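Putative hydrolase (Chloroflexus aurantiacus J-10-fl, PDB 3CMN) is a putative hydrolase, probably a zincin-like metallopeptidase, whose substrate is not established. Local coordinates at residues 17-27 with 120-131. Sequence-based numbering, arbitrary orientation.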
loop_
_atom_site.group_PDB
_atom_site.type_symbol
_atom_site.label_atom_id
_atom_site.label_comp_id
_atom_site.label_asym_id
_atom_site.label_seq_id
_atom_site.Cartn_x
_atom_site.Cartn_y
_atom_site.Cartn_z
ATOM N N LEU A 17 -22.686 11.869 -12.228
ATOM C CA LEU A 17 -22.253 12.854 -11.192
ATOM C C LEU A 17 -20.876 13.454 -11.505
ATOM O O LEU A 17 -20.616 14.638 -11.243
ATOM C CB LEU A 17 -22.194 12.184 -9.819
ATOM C CG LEU A 17 -21.735 13.140 -8.717
ATOM C CD1 LEU A 17 -22.824 14.171 -8.482
ATOM C CD2 LEU A 17 -21.452 12.377 -7.434
ATOM N N ILE A 18 -19.993 12.629 -12.059
ATOM C CA ILE A 18 -18.644 13.077 -12.365
ATOM C C ILE A 18 -18.302 12.839 -13.814
ATOM O O ILE A 18 -18.579 11.771 -14.358
ATOM C CB ILE A 18 -17.608 12.326 -11.510
ATOM C CG1 ILE A 18 -17.953 12.486 -10.032
ATOM C CG2 ILE A 18 -16.198 12.845 -11.814
ATOM C CD1 ILE A 18 -17.187 11.561 -9.130
ATOM N N ASP A 19 -17.703 13.838 -14.446
ATOM C CA ASP A 19 -17.293 13.695 -15.832
ATOM C C ASP A 19 -15.891 13.101 -15.815
ATOM O O ASP A 19 -14.897 13.821 -15.661
ATOM C CB ASP A 19 -17.266 15.052 -16.526
ATOM C CG ASP A 19 -16.875 14.940 -17.978
ATOM O OD1 ASP A 19 -16.192 13.961 -18.333
ATOM O OD2 ASP A 19 -17.234 15.832 -18.758
ATOM N N TRP A 20 -15.822 11.785 -15.971
ATOM C CA TRP A 20 -14.552 11.084 -15.936
ATOM C C TRP A 20 -13.606 11.327 -17.100
ATOM O O TRP A 20 -12.429 10.998 -17.017
ATOM C CB TRP A 20 -14.792 9.591 -15.745
ATOM C CG TRP A 20 -15.191 9.300 -14.345
ATOM C CD1 TRP A 20 -16.446 9.003 -13.886
ATOM C CD2 TRP A 20 -14.350 9.382 -13.189
ATOM N NE1 TRP A 20 -16.436 8.903 -12.516
ATOM C CE2 TRP A 20 -15.163 9.132 -12.061
ATOM C CE3 TRP A 20 -12.990 9.649 -12.995
ATOM C CZ2 TRP A 20 -14.659 9.141 -10.759
ATOM C CZ3 TRP A 20 -12.490 9.657 -11.698
ATOM C CH2 TRP A 20 -13.326 9.405 -10.600
ATOM N N GLU A 21 -14.098 11.902 -18.184
ATOM C CA GLU A 21 -13.207 12.170 -19.295
ATOM C C GLU A 21 -12.560 13.526 -19.084
ATOM O O GLU A 21 -11.494 13.814 -19.620
ATOM C CB GLU A 21 -13.960 12.074 -20.618
ATOM C CG GLU A 21 -13.740 10.696 -21.254
ATOM C CD GLU A 21 -14.812 10.298 -22.249
ATOM O OE1 GLU A 21 -15.021 11.030 -23.242
ATOM O OE2 GLU A 21 -15.443 9.239 -22.031
ATOM N N GLN A 22 -13.203 14.360 -18.277
ATOM C CA GLN A 22 -12.631 15.653 -17.950
ATOM C C GLN A 22 -11.565 15.329 -16.906
ATOM O O GLN A 22 -10.474 15.899 -16.911
ATOM C CB GLN A 22 -13.682 16.584 -17.342
ATOM C CG GLN A 22 -13.069 17.789 -16.684
ATOM C CD GLN A 22 -12.250 18.610 -17.653
ATOM O OE1 GLN A 22 -12.800 19.255 -18.547
ATOM N NE2 GLN A 22 -10.924 18.585 -17.492
ATOM N N ALA A 23 -11.906 14.398 -16.019
ATOM C CA ALA A 23 -11.005 13.956 -14.970
ATOM C C ALA A 23 -9.747 13.347 -15.587
ATOM O O ALA A 23 -8.626 13.681 -15.201
ATOM C CB ALA A 23 -11.704 12.941 -14.080
ATOM N N ARG A 24 -9.939 12.468 -16.567
ATOM C CA ARG A 24 -8.824 11.812 -17.248
ATOM C C ARG A 24 -7.866 12.832 -17.840
ATOM O O ARG A 24 -6.657 12.714 -17.677
ATOM C CB ARG A 24 -9.336 10.883 -18.353
ATOM C CG ARG A 24 -8.234 10.307 -19.246
ATOM C CD ARG A 24 -8.827 9.516 -20.409
ATOM N NE ARG A 24 -8.014 9.601 -21.627
ATOM C CZ ARG A 24 -6.905 8.898 -21.836
ATOM N NH1 ARG A 24 -6.473 8.050 -20.910
ATOM N NH2 ARG A 24 -6.221 9.041 -22.965
ATOM N N GLN A 25 -8.403 13.826 -18.540
ATOM C CA GLN A 25 -7.578 14.871 -19.137
ATOM C C GLN A 25 -6.842 15.687 -18.100
ATOM O O GLN A 25 -5.661 15.990 -18.258
ATOM C CB GLN A 25 -8.439 15.788 -19.991
ATOM C CG GLN A 25 -8.654 15.224 -21.359
ATOM C CD GLN A 25 -7.334 14.892 -22.046
ATOM O OE1 GLN A 25 -6.475 15.762 -22.222
ATOM N NE2 GLN A 25 -7.167 13.630 -22.434
ATOM N N ALA A 26 -7.545 16.038 -17.032
ATOM C CA ALA A 26 -6.965 16.812 -15.941
ATOM C C ALA A 26 -5.808 16.042 -15.301
ATOM O O ALA A 26 -4.778 16.626 -14.968
ATOM C CB ALA A 26 -8.040 17.115 -14.891
ATOM N N ALA A 27 -6.000 14.738 -15.112
ATOM C CA ALA A 27 -4.979 13.884 -14.514
ATOM C C ALA A 27 -3.755 13.795 -15.408
ATOM O O ALA A 27 -2.630 13.963 -14.949
ATOM C CB ALA A 27 -5.541 12.481 -14.264
ATOM N N SER A 120 -20.273 18.611 -13.071
ATOM C CA SER A 120 -19.773 17.245 -13.118
ATOM C C SER A 120 -18.395 17.381 -13.760
ATOM O O SER A 120 -17.524 16.525 -13.618
ATOM C CB SER A 120 -20.676 16.376 -13.987
ATOM O OG SER A 120 -20.641 16.821 -15.330
ATOM N N LYS A 121 -18.225 18.500 -14.457
ATOM C CA LYS A 121 -16.986 18.834 -15.139
ATOM C C LYS A 121 -16.005 19.385 -14.109
ATOM O O LYS A 121 -14.829 18.997 -14.074
ATOM C CB LYS A 121 -17.270 19.890 -16.210
ATOM C CG LYS A 121 -16.746 19.561 -17.597
ATOM C CD LYS A 121 -17.296 20.536 -18.626
ATOM C CE LYS A 121 -16.686 20.308 -20.000
ATOM N NZ LYS A 121 -16.912 18.917 -20.483
ATOM N N LEU A 122 -16.511 20.292 -13.275
ATOM C CA LEU A 122 -15.717 20.925 -12.227
ATOM C C LEU A 122 -15.339 19.903 -11.154
ATOM O O LEU A 122 -14.350 20.072 -10.437
ATOM C CB LEU A 122 -16.487 22.098 -11.619
ATOM C CG LEU A 122 -16.768 23.233 -12.608
ATOM C CD1 LEU A 122 -17.679 24.297 -11.984
ATOM C CD2 LEU A 122 -15.458 23.841 -13.034
ATOM N N LEU A 123 -16.138 18.848 -11.033
ATOM C CA LEU A 123 -15.814 17.785 -10.091
ATOM C C LEU A 123 -14.680 16.986 -10.734
ATOM O O LEU A 123 -13.683 16.674 -10.090
ATOM C CB LEU A 123 -17.022 16.867 -9.842
ATOM C CG LEU A 123 -18.085 17.354 -8.848
ATOM C CD1 LEU A 123 -19.193 16.315 -8.698
ATOM C CD2 LEU A 123 -17.420 17.622 -7.510
ATOM N N GLY A 124 -14.846 16.676 -12.018
ATOM C CA GLY A 124 -13.838 15.926 -12.747
ATOM C C GLY A 124 -12.487 16.613 -12.716
ATOM O O GLY A 124 -11.454 15.959 -12.591
ATOM N N VAL A 125 -12.499 17.936 -12.853
ATOM C CA VAL A 125 -11.273 18.728 -12.812
ATOM C C VAL A 125 -10.556 18.513 -11.480
ATOM O O VAL A 125 -9.343 18.293 -11.436
ATOM C CB VAL A 125 -11.576 20.248 -12.967
ATOM C CG1 VAL A 125 -10.362 21.069 -12.585
ATOM C CG2 VAL A 125 -11.953 20.562 -14.400
ATOM N N GLN A 126 -11.317 18.569 -10.393
ATOM C CA GLN A 126 -10.746 18.412 -9.061
ATOM C C GLN A 126 -10.241 17.002 -8.738
ATOM O O GLN A 126 -9.147 16.849 -8.185
ATOM C CB GLN A 126 -11.758 18.883 -8.024
ATOM C CG GLN A 126 -12.116 20.350 -8.201
ATOM C CD GLN A 126 -13.238 20.802 -7.281
ATOM O OE1 GLN A 126 -12.999 21.214 -6.145
ATOM N NE2 GLN A 126 -14.471 20.712 -7.766
ATOM N N ILE A 127 -11.032 15.989 -9.093
ATOM C CA ILE A 127 -10.676 14.592 -8.857
ATOM C C ILE A 127 -9.512 14.211 -9.771
ATOM O O ILE A 127 -8.571 13.541 -9.345
ATOM C CB ILE A 127 -11.867 13.651 -9.153
ATOM C CG1 ILE A 127 -13.061 14.025 -8.267
ATOM C CG2 ILE A 127 -11.457 12.198 -8.917
ATOM C CD1 ILE A 127 -14.328 13.244 -8.575
ATOM N N GLY A 128 -9.592 14.641 -11.028
ATOM C CA GLY A 128 -8.539 14.356 -11.981
ATOM C C GLY A 128 -7.267 15.055 -11.560
ATOM O O GLY A 128 -6.173 14.507 -11.659
ATOM N N GLY A 129 -7.419 16.281 -11.072
ATOM C CA GLY A 129 -6.269 17.042 -10.627
ATOM C C GLY A 129 -5.557 16.303 -9.521
ATOM O O GLY A 129 -4.336 16.139 -9.558
ATOM N N LEU A 130 -6.323 15.853 -8.531
ATOM C CA LEU A 130 -5.753 15.122 -7.409
ATOM C C LEU A 130 -5.067 13.843 -7.892
ATOM O O LEU A 130 -3.997 13.487 -7.411
ATOM C CB LEU A 130 -6.834 14.782 -6.378
ATOM C CG LEU A 130 -7.421 15.990 -5.630
ATOM C CD1 LEU A 130 -8.615 15.550 -4.804
ATOM C CD2 LEU A 130 -6.355 16.613 -4.737
ATOM N N LEU A 131 -5.683 13.168 -8.851
ATOM C CA LEU A 131 -5.119 11.947 -9.393
ATOM C C LEU A 131 -3.821 12.223 -10.171
ATOM O O LEU A 131 -2.857 11.455 -10.074
ATOM C CB LEU A 131 -6.149 11.269 -10.294
ATOM C CG LEU A 131 -5.724 9.968 -10.972
ATOM C CD1 LEU A 131 -5.403 8.893 -9.918
ATOM C CD2 LEU A 131 -6.846 9.515 -11.888
#
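Ser120 O is gripped from opposite faces of its carbonyl plane: Asp19 N crosses between the segments to reach it at 2.8 Å (N-H...O 159°), and Gly124 N closes the first helical turn on it. The Asp19 carboxylate divides its two oxygens between the helices. Asp19 OD1 N-caps helix 20-31, met by Glu21 N nearly along the C-O axis and by Gln22 N from above the carboxylate plane, while Asp19 OD2 forms a long salt bridge with Lys121 NZ at 3.5 Å; chi1 of -179° turns the group this way. Replacing the carboxylate by a methyl, as an alanine here does, is likely to leave both amides without their cap and Lys121 NZ without its acidic partner. Beyond this, the axes of 20-27 and 120-131 approach to 7.0 Å and cross at -37°. Gly124 and Gly128 form a GxxxG pattern facing Ala23 and Ala27, with CA-H...O contacts: Ala23 CA lies 3.1 Å from Gly124 O, and Gly128 CA 3.3 Å from Ala23 O. The Ala26 methyl is a knob among Gly124, Val125, Gly128 and Gly129. On the flank facing helix 79-92, Ile18 CD1 and Ile127 CD1 meet tip to tip, a tight 3.4 Å apart. Ile127 CG2 approaches Trp20 CH2 at 3.8 Å. Trp20 NE1 is hydrogen-bonded to Glu98 of helix 95-102.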